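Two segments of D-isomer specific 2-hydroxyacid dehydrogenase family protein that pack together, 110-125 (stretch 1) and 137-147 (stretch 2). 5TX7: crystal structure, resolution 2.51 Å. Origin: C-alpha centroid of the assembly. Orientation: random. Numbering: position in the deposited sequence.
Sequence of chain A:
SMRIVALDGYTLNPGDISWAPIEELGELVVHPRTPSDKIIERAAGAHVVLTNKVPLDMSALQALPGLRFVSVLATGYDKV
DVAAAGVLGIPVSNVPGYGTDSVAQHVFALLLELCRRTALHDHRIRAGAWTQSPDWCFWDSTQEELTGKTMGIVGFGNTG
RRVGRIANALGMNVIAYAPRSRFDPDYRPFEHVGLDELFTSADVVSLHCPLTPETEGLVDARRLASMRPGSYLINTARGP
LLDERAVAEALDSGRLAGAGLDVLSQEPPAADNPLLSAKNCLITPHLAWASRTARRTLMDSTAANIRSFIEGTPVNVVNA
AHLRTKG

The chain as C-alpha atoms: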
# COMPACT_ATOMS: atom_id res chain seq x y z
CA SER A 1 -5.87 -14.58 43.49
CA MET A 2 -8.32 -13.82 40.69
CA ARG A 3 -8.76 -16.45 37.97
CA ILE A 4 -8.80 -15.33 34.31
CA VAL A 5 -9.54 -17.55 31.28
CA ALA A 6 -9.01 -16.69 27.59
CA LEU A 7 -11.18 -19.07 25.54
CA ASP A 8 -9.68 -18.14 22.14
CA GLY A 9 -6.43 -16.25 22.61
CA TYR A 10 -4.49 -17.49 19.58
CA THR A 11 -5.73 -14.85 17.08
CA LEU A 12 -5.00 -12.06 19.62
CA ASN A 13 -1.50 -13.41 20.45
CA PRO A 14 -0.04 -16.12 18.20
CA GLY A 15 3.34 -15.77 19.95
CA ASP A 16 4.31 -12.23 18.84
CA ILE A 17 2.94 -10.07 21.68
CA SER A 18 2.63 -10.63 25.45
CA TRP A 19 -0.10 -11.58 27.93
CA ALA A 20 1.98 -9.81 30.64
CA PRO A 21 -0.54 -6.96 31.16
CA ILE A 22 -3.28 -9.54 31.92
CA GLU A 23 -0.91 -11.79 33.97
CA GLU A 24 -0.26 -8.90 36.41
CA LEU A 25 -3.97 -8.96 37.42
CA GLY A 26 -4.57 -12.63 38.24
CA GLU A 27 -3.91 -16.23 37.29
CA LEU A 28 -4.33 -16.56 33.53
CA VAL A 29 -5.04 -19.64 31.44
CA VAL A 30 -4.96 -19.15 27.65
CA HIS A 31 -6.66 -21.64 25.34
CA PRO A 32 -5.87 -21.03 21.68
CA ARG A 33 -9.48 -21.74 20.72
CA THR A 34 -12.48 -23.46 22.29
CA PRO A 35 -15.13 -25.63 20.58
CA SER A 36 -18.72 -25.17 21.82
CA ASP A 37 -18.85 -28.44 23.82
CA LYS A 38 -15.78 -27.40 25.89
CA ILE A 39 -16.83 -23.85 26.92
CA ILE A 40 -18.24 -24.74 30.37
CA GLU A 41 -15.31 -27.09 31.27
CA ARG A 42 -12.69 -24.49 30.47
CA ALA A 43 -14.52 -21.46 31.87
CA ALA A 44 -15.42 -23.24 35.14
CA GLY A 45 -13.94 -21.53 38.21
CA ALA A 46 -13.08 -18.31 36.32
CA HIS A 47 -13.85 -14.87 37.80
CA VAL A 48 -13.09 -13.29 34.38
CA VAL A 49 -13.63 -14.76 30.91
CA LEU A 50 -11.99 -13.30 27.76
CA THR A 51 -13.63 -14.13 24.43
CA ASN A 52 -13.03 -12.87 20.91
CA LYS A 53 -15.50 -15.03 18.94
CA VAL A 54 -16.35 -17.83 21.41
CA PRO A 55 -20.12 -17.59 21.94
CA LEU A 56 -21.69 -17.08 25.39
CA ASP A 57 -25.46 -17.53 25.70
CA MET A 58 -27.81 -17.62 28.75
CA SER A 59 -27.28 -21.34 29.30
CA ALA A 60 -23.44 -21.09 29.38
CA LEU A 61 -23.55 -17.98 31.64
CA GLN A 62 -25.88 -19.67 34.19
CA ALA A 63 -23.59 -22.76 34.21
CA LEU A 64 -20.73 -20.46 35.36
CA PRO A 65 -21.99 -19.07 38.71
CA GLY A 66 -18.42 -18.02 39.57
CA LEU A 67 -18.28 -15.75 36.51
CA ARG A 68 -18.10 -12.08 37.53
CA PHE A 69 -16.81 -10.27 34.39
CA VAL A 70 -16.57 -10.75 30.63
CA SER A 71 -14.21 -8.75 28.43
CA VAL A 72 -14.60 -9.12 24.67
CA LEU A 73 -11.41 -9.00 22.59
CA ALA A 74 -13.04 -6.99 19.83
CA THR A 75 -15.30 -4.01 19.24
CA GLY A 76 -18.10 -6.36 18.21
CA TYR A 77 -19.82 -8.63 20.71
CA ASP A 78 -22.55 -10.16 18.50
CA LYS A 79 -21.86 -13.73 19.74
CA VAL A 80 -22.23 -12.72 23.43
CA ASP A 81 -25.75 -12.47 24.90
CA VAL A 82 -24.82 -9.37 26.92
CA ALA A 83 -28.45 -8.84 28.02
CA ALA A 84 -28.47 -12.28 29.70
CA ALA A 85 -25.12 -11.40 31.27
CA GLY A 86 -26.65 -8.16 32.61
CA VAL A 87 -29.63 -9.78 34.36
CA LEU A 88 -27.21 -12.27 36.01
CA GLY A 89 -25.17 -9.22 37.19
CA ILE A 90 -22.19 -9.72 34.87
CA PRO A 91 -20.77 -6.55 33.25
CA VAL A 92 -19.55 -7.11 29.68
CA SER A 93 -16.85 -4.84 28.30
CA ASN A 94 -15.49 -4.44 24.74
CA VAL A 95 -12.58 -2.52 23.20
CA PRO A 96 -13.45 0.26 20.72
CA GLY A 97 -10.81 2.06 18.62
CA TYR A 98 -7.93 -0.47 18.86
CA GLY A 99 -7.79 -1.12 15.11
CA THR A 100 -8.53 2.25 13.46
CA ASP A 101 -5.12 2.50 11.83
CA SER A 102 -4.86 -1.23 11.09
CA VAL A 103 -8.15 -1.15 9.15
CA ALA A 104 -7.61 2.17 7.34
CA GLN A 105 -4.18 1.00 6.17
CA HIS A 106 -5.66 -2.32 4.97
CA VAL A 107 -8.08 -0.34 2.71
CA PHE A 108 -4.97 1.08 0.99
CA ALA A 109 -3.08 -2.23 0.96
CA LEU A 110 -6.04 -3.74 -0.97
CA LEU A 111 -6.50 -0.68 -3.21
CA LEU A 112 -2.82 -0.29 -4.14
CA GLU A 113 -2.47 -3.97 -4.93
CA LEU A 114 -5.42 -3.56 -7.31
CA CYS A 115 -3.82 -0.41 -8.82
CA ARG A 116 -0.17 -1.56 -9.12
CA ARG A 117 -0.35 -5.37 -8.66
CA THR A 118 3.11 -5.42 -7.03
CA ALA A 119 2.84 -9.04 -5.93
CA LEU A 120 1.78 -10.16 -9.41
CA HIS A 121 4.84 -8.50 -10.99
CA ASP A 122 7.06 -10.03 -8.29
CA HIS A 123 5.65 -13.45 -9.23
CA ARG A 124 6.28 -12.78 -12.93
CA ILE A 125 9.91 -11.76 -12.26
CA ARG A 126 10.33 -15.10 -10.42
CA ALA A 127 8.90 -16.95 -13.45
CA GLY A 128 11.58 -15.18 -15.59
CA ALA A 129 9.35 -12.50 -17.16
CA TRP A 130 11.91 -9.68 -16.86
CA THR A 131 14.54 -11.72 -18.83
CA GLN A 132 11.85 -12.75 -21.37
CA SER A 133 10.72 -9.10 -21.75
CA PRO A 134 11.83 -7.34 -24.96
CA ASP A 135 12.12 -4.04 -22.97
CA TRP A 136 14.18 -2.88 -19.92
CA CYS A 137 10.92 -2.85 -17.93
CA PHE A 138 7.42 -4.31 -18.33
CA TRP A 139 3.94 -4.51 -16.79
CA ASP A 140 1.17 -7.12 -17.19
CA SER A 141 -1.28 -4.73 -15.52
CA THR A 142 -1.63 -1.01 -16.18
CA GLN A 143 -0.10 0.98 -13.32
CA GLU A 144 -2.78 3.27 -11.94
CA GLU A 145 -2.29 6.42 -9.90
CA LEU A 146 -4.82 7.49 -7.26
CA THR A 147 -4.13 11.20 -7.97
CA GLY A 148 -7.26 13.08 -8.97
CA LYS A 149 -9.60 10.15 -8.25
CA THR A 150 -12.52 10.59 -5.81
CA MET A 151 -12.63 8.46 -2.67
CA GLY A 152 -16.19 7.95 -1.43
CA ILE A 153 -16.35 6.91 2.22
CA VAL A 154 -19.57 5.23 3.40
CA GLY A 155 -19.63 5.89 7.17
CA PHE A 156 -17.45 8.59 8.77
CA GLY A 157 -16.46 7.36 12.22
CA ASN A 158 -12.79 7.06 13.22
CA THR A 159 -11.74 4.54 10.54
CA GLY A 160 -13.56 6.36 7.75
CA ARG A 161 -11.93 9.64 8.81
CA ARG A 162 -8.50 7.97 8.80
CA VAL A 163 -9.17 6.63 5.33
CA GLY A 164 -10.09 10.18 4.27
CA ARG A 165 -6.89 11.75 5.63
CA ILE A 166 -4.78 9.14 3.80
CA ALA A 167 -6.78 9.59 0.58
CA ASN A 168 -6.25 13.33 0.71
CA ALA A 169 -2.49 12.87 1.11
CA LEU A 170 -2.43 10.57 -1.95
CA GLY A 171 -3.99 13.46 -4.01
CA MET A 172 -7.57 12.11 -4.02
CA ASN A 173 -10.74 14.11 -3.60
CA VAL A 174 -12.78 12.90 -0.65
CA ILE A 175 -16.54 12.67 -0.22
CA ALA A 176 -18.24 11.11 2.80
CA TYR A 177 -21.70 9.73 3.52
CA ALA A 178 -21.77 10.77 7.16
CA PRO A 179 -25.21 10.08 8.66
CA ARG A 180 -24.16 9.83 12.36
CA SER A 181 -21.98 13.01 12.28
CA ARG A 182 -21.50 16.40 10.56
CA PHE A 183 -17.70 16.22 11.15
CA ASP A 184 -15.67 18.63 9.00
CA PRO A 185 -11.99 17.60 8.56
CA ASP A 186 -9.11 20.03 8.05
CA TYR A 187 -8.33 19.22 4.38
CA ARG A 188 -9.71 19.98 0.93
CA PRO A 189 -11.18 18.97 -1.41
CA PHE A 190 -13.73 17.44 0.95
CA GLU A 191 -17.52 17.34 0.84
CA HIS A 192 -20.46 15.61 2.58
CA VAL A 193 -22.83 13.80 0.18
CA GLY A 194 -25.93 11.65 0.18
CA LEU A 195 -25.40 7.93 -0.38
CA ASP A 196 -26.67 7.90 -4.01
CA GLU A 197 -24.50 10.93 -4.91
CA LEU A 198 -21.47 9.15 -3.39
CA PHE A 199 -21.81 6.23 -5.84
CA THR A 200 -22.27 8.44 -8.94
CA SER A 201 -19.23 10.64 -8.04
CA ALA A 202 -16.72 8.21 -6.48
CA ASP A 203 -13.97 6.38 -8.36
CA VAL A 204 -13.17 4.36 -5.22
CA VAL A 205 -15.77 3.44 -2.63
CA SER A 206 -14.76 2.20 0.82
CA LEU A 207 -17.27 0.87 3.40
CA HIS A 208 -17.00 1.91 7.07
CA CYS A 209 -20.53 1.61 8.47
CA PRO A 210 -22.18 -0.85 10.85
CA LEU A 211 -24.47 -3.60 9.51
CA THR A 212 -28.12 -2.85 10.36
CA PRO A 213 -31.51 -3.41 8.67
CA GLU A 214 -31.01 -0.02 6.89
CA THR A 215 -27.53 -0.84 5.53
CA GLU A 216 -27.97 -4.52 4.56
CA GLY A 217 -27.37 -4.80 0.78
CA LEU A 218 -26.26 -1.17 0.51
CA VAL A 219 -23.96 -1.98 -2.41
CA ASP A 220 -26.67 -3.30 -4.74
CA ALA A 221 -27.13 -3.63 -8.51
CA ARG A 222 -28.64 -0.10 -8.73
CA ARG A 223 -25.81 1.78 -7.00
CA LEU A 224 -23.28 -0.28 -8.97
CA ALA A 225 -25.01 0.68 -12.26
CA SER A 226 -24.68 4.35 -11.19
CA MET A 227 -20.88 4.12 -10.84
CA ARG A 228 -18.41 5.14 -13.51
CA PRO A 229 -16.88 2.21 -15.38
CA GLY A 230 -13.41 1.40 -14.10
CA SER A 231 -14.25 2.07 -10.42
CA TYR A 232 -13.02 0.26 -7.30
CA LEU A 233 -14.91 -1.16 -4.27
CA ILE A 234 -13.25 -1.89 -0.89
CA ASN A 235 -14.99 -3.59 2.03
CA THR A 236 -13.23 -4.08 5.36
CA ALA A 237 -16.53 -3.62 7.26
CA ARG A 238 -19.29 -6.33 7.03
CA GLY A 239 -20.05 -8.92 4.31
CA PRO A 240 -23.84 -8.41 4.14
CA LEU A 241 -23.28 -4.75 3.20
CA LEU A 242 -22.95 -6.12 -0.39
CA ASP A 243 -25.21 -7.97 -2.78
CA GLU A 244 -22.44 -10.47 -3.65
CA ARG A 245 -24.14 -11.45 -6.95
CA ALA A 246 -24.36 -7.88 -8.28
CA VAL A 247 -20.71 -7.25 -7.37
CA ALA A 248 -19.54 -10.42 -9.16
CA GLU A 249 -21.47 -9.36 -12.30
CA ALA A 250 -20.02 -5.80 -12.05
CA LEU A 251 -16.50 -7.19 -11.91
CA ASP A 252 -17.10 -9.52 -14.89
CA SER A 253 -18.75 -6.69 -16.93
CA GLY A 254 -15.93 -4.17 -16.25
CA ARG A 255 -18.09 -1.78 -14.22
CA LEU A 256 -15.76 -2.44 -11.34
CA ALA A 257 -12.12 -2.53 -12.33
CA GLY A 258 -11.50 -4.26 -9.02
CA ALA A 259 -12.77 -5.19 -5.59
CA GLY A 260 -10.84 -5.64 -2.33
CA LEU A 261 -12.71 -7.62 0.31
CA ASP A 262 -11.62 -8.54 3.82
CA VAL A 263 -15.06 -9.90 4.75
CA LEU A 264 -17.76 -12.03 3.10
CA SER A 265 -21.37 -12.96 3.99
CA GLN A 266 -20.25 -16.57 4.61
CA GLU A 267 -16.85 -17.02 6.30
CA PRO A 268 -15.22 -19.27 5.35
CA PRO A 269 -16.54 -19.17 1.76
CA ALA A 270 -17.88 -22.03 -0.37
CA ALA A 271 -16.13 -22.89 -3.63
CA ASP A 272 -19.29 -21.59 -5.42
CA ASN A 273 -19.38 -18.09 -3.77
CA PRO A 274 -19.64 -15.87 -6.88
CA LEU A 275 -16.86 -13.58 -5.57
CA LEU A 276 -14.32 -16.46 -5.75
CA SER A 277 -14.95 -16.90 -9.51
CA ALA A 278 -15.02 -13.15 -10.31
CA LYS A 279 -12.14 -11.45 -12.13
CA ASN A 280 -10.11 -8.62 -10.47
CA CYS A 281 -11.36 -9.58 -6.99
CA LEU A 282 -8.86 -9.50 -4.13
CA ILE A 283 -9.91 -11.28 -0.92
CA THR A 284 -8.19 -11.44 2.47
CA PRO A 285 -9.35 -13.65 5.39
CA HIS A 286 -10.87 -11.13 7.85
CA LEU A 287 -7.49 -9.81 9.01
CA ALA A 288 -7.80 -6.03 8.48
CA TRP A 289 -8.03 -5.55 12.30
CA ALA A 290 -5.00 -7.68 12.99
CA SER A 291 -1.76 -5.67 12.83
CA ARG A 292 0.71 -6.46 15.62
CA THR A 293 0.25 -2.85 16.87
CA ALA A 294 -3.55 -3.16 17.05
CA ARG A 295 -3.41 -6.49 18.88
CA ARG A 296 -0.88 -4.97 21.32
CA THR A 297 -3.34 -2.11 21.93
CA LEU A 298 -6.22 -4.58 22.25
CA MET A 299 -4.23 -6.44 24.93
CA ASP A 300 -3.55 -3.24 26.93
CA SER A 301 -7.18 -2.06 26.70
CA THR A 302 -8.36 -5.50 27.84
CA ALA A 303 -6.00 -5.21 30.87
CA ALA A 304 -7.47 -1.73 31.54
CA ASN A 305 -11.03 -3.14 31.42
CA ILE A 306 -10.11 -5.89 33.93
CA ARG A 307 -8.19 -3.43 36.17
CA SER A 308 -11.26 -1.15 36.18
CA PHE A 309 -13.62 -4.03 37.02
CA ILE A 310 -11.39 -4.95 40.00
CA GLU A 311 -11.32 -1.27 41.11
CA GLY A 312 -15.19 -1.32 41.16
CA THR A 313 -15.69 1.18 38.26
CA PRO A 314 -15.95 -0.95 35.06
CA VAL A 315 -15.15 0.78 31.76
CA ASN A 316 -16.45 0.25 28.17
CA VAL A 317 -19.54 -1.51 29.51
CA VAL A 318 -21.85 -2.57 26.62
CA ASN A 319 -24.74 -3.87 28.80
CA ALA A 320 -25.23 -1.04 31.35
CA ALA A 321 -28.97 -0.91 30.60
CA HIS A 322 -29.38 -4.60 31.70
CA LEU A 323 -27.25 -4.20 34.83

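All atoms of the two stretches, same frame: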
# COMPACT_ATOMS: atom_id res chain seq x y z
N LEU A 110 -5.19 -3.11 0.06
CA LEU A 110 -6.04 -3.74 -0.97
C LEU A 110 -6.10 -2.89 -2.26
O LEU A 110 -5.90 -3.39 -3.36
CB LEU A 110 -7.46 -3.96 -0.45
CG LEU A 110 -7.60 -4.97 0.70
CD1 LEU A 110 -8.93 -4.81 1.39
CD2 LEU A 110 -7.47 -6.40 0.22
N LEU A 111 -6.34 -1.59 -2.08
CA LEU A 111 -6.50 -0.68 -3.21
C LEU A 111 -5.24 -0.53 -4.06
O LEU A 111 -5.33 -0.49 -5.29
CB LEU A 111 -6.94 0.68 -2.70
CG LEU A 111 -7.15 1.80 -3.72
CD1 LEU A 111 -8.21 1.36 -4.71
CD2 LEU A 111 -7.53 3.07 -3.01
N LEU A 112 -4.09 -0.43 -3.43
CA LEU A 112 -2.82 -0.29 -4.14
C LEU A 112 -2.36 -1.56 -4.81
O LEU A 112 -1.71 -1.50 -5.86
CB LEU A 112 -1.72 0.26 -3.23
CG LEU A 112 -1.85 1.74 -2.90
CD1 LEU A 112 -0.86 2.10 -1.80
CD2 LEU A 112 -1.62 2.59 -4.13
N GLU A 113 -2.71 -2.71 -4.24
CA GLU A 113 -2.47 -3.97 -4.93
C GLU A 113 -3.35 -4.07 -6.15
O GLU A 113 -2.89 -4.60 -7.16
CB GLU A 113 -2.61 -5.19 -4.01
CG GLU A 113 -2.37 -6.56 -4.66
CD GLU A 113 -0.97 -6.85 -5.19
OE1 GLU A 113 0.03 -6.20 -4.77
OE2 GLU A 113 -0.88 -7.80 -6.03
N LEU A 114 -4.59 -3.58 -6.09
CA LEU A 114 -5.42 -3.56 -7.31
C LEU A 114 -4.85 -2.57 -8.36
O LEU A 114 -4.91 -2.83 -9.56
CB LEU A 114 -6.87 -3.20 -6.98
CG LEU A 114 -7.66 -4.23 -6.15
CD1 LEU A 114 -8.87 -3.64 -5.44
CD2 LEU A 114 -8.11 -5.40 -7.02
N CYS A 115 -4.29 -1.45 -7.91
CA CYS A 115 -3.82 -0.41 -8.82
C CYS A 115 -2.46 -0.66 -9.44
O CYS A 115 -2.24 -0.31 -10.60
CB CYS A 115 -3.82 0.95 -8.13
SG CYS A 115 -5.52 1.50 -7.88
N ARG A 116 -1.55 -1.27 -8.67
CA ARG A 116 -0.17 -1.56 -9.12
C ARG A 116 0.13 -3.05 -9.29
O ARG A 116 1.00 -3.42 -10.07
CB ARG A 116 0.82 -0.97 -8.12
CG ARG A 116 0.52 0.46 -7.66
CD ARG A 116 0.46 1.42 -8.83
NE ARG A 116 1.78 1.65 -9.43
CZ ARG A 116 2.47 2.79 -9.43
NH1 ARG A 116 2.00 3.90 -8.86
NH2 ARG A 116 3.66 2.81 -10.03
N ARG A 117 -0.57 -3.93 -8.56
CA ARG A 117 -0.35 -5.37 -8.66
C ARG A 117 1.11 -5.72 -8.40
O ARG A 117 1.72 -6.43 -9.19
CB ARG A 117 -0.86 -5.89 -10.02
CG ARG A 117 -2.37 -5.87 -10.20
CD ARG A 117 -2.99 -7.07 -9.52
NE ARG A 117 -4.44 -7.10 -9.62
CZ ARG A 117 -5.24 -7.96 -8.98
NH1 ARG A 117 -4.75 -8.87 -8.12
NH2 ARG A 117 -6.56 -7.91 -9.16
N THR A 118 1.67 -5.22 -7.29
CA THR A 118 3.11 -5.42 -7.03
C THR A 118 3.45 -6.87 -6.89
O THR A 118 4.46 -7.32 -7.41
CB THR A 118 3.63 -4.71 -5.79
OG1 THR A 118 2.85 -5.11 -4.66
CG2 THR A 118 3.57 -3.20 -5.98
N ALA A 119 2.61 -7.61 -6.18
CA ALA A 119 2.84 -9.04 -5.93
C ALA A 119 2.74 -9.89 -7.20
O ALA A 119 3.46 -10.88 -7.34
CB ALA A 119 1.87 -9.56 -4.88
N LEU A 120 1.83 -9.52 -8.09
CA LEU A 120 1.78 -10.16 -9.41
C LEU A 120 3.11 -9.99 -10.15
O LEU A 120 3.71 -10.95 -10.57
CB LEU A 120 0.63 -9.61 -10.25
CG LEU A 120 0.57 -10.07 -11.72
CD1 LEU A 120 0.44 -11.58 -11.81
CD2 LEU A 120 -0.58 -9.40 -12.45
N HIS A 121 3.59 -8.76 -10.28
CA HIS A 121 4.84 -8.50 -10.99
C HIS A 121 6.07 -9.14 -10.34
O HIS A 121 7.02 -9.53 -11.04
CB HIS A 121 5.07 -7.02 -11.18
CG HIS A 121 4.08 -6.40 -12.10
ND1 HIS A 121 2.93 -5.80 -11.64
CD2 HIS A 121 4.03 -6.31 -13.45
CE1 HIS A 121 2.23 -5.35 -12.66
NE2 HIS A 121 2.87 -5.65 -13.77
N ASP A 122 6.05 -9.25 -9.01
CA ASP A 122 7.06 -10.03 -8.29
C ASP A 122 7.04 -11.50 -8.70
O ASP A 122 8.09 -12.10 -8.95
CB ASP A 122 6.85 -9.87 -6.78
CG ASP A 122 7.83 -10.69 -5.96
OD1 ASP A 122 8.95 -10.20 -5.71
OD2 ASP A 122 7.46 -11.79 -5.53
N HIS A 123 5.84 -12.07 -8.78
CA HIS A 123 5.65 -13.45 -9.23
C HIS A 123 6.15 -13.65 -10.66
O HIS A 123 6.78 -14.67 -10.96
CB HIS A 123 4.18 -13.85 -9.10
CG HIS A 123 3.84 -15.15 -9.74
ND1 HIS A 123 3.86 -16.34 -9.05
CD2 HIS A 123 3.49 -15.45 -11.01
CE1 HIS A 123 3.53 -17.32 -9.86
NE2 HIS A 123 3.31 -16.81 -11.06
N ARG A 124 5.89 -12.69 -11.53
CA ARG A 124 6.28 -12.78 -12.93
C ARG A 124 7.79 -12.69 -13.08
O ARG A 124 8.37 -13.45 -13.84
CB ARG A 124 5.58 -11.69 -13.75
CG ARG A 124 4.05 -11.82 -13.76
CD ARG A 124 3.55 -12.93 -14.65
NE ARG A 124 4.01 -12.73 -16.03
CZ ARG A 124 4.69 -13.61 -16.78
NH1 ARG A 124 4.99 -14.85 -16.35
NH2 ARG A 124 5.04 -13.25 -18.01
N ILE A 125 8.44 -11.80 -12.33
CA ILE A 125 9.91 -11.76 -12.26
C ILE A 125 10.47 -13.14 -11.90
O ILE A 125 11.42 -13.60 -12.54
CB ILE A 125 10.44 -10.70 -11.27
CG1 ILE A 125 10.24 -9.30 -11.85
CG2 ILE A 125 11.93 -10.89 -10.95
CD1 ILE A 125 10.34 -8.19 -10.82
N CYS A 137 11.96 -2.66 -18.94
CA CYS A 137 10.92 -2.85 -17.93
C CYS A 137 9.70 -3.46 -18.61
O CYS A 137 9.67 -3.62 -19.83
CB CYS A 137 10.54 -1.51 -17.33
SG CYS A 137 9.86 -0.34 -18.52
N PHE A 138 8.70 -3.81 -17.81
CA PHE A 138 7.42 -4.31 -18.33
C PHE A 138 6.32 -4.19 -17.27
O PHE A 138 6.60 -3.95 -16.10
CB PHE A 138 7.54 -5.77 -18.82
CG PHE A 138 7.58 -6.78 -17.70
CD1 PHE A 138 8.77 -7.07 -17.04
CD2 PHE A 138 6.41 -7.40 -17.27
CE1 PHE A 138 8.80 -7.97 -15.99
CE2 PHE A 138 6.43 -8.29 -16.21
CZ PHE A 138 7.63 -8.58 -15.58
N TRP A 139 5.07 -4.39 -17.70
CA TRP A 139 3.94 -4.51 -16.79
C TRP A 139 2.84 -5.31 -17.48
O TRP A 139 2.50 -5.05 -18.63
CB TRP A 139 3.44 -3.15 -16.25
CG TRP A 139 3.09 -2.10 -17.29
CD1 TRP A 139 1.87 -1.92 -17.89
CD2 TRP A 139 3.95 -1.08 -17.81
NE1 TRP A 139 1.93 -0.85 -18.77
CE2 TRP A 139 3.19 -0.33 -18.74
CE3 TRP A 139 5.29 -0.74 -17.58
CZ2 TRP A 139 3.74 0.75 -19.44
CZ3 TRP A 139 5.83 0.32 -18.29
CH2 TRP A 139 5.05 1.05 -19.20
N ASP A 140 2.35 -6.34 -16.80
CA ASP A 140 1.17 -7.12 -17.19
C ASP A 140 -0.15 -6.48 -16.77
O ASP A 140 -1.22 -6.95 -17.14
CB ASP A 140 1.25 -8.55 -16.62
CG ASP A 140 2.47 -9.34 -17.12
OD1 ASP A 140 3.19 -8.88 -18.05
OD2 ASP A 140 2.69 -10.45 -16.58
N SER A 141 -0.09 -5.39 -16.02
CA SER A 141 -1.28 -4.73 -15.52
C SER A 141 -0.97 -3.26 -15.53
O SER A 141 0.05 -2.86 -14.95
CB SER A 141 -1.54 -5.20 -14.08
OG SER A 141 -2.87 -4.96 -13.71
N THR A 142 -1.81 -2.46 -16.18
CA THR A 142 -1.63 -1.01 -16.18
C THR A 142 -1.43 -0.48 -14.76
O THR A 142 -2.19 -0.84 -13.83
CB THR A 142 -2.86 -0.28 -16.79
OG1 THR A 142 -3.02 -0.65 -18.16
CG2 THR A 142 -2.67 1.25 -16.68
N GLN A 143 -0.40 0.35 -14.60
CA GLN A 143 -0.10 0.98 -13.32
C GLN A 143 -0.98 2.20 -13.16
O GLN A 143 -0.98 3.07 -14.03
CB GLN A 143 1.39 1.37 -13.27
CG GLN A 143 2.35 0.19 -13.33
CD GLN A 143 2.14 -0.77 -12.17
OE1 GLN A 143 2.61 -0.54 -11.05
NE2 GLN A 143 1.40 -1.84 -12.44
N GLU A 144 -1.74 2.25 -12.07
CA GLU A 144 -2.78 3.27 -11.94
C GLU A 144 -2.49 4.11 -10.71
O GLU A 144 -2.17 3.61 -9.63
CB GLU A 144 -4.18 2.63 -11.89
CG GLU A 144 -5.26 3.44 -12.60
CD GLU A 144 -6.62 2.74 -12.67
OE1 GLU A 144 -6.66 1.51 -12.88
OE2 GLU A 144 -7.66 3.41 -12.53
N GLU A 145 -2.59 5.42 -10.91
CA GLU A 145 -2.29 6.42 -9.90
C GLU A 145 -3.61 6.79 -9.25
O GLU A 145 -4.63 6.87 -9.95
CB GLU A 145 -1.69 7.63 -10.60
CG GLU A 145 -0.58 8.33 -9.85
CD GLU A 145 -0.04 9.52 -10.65
OE1 GLU A 145 -0.57 10.63 -10.44
OE2 GLU A 145 0.87 9.35 -11.51
N LEU A 146 -3.60 7.02 -7.94
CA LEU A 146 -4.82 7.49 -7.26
C LEU A 146 -5.05 9.00 -7.41
O LEU A 146 -6.17 9.46 -7.20
CB LEU A 146 -4.80 7.10 -5.79
CG LEU A 146 -4.71 5.59 -5.54
CD1 LEU A 146 -4.55 5.29 -4.06
CD2 LEU A 146 -5.92 4.83 -6.07
N THR A 147 -4.04 9.74 -7.85
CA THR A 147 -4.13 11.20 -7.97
C THR A 147 -5.29 11.63 -8.82
O THR A 147 -5.48 11.10 -9.90
CB THR A 147 -2.86 11.81 -8.57
OG1 THR A 147 -1.73 11.20 -7.95
CG2 THR A 147 -2.79 13.31 -8.30
O HOH W 1 -0.43 4.25 -7.38

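Stretch 2 has no regular helix or strand of its own; it lies as an extended strip along two helices of stretch 1 and the break between them, and the pair bury 772 Å² in all. The strip follows a simple rule: polar anchors at the end of the first helix and on side chains of the second, an apolar plug at the far end.

Phe 138 opens the contact. Its CA-CB bond runs sideways, and with chi1 at 76° the ring end comes nearer the second helix, where CZ lies 4.2 Å from Arg 124 CB, at the ring edge, and CE2 sits 4.2 Å from His 121 CD2. Trp 139 contributes mostly backbone: its CA is 3.4 Å from His 121 NE2, while the end of its indole leads away.

Asp 140 supplies the charge. Its carboxylate OD2 receives Arg 124 NE at 2.7 Å, a salt bridge made at the edge of the guanidinium, on an exposed margin where two charged groups can pair without full desolvation. Its backbone N also gives a weak hydrogen bond to His 121 NE2, 3.2 Å away. Histidine suits this spot because its two ring nitrogens do different work: ND1 donates at 2.8 Å to Arg 117 O, the N-cap residue four positions earlier, leaving NE2 free to accept from the strip.

Ser 141 points toward the break, with OG 3.7 Å from Arg 117 CG. There Arg 117 takes positive phi, ending one helix and standing at the N-cap position of the next. Thr 142 points its side chain away and adds little.

Gln 143 is the central polar clamp. With chi1 and chi2 both m, its amide reaches the end of the first helix and uses both atoms: OE1 accepts from Arg 116 NE at 2.8 Å, and NE2 donates to Arg 116 O at 2.9 Å. NE2 also donates to Ser 141 O at 3.0 Å, bracing the side chain against its own backbone. A buried amide is well chosen here, since it can donate and accept without carrying a charge.

Glu 144 then pairs through backbone, its N donating to Cys 115 O at 3.0 Å. A water extends the link, accepting from Arg 116 NH1 and donating to Glu 144 O, each at 2.9 Å.

After Glu 145, which turns away, Leu 146 closes the contact. Both its methyls, CD1 and CD2, lie 3.9 Å from Leu 111 CD2; CD1 is 4.0 Å from Leu 112 CD2 and CD2 is 3.8 Å from Cys 115 SG. The branched leucine thus fills a buried apolar pocket spanning one helical turn.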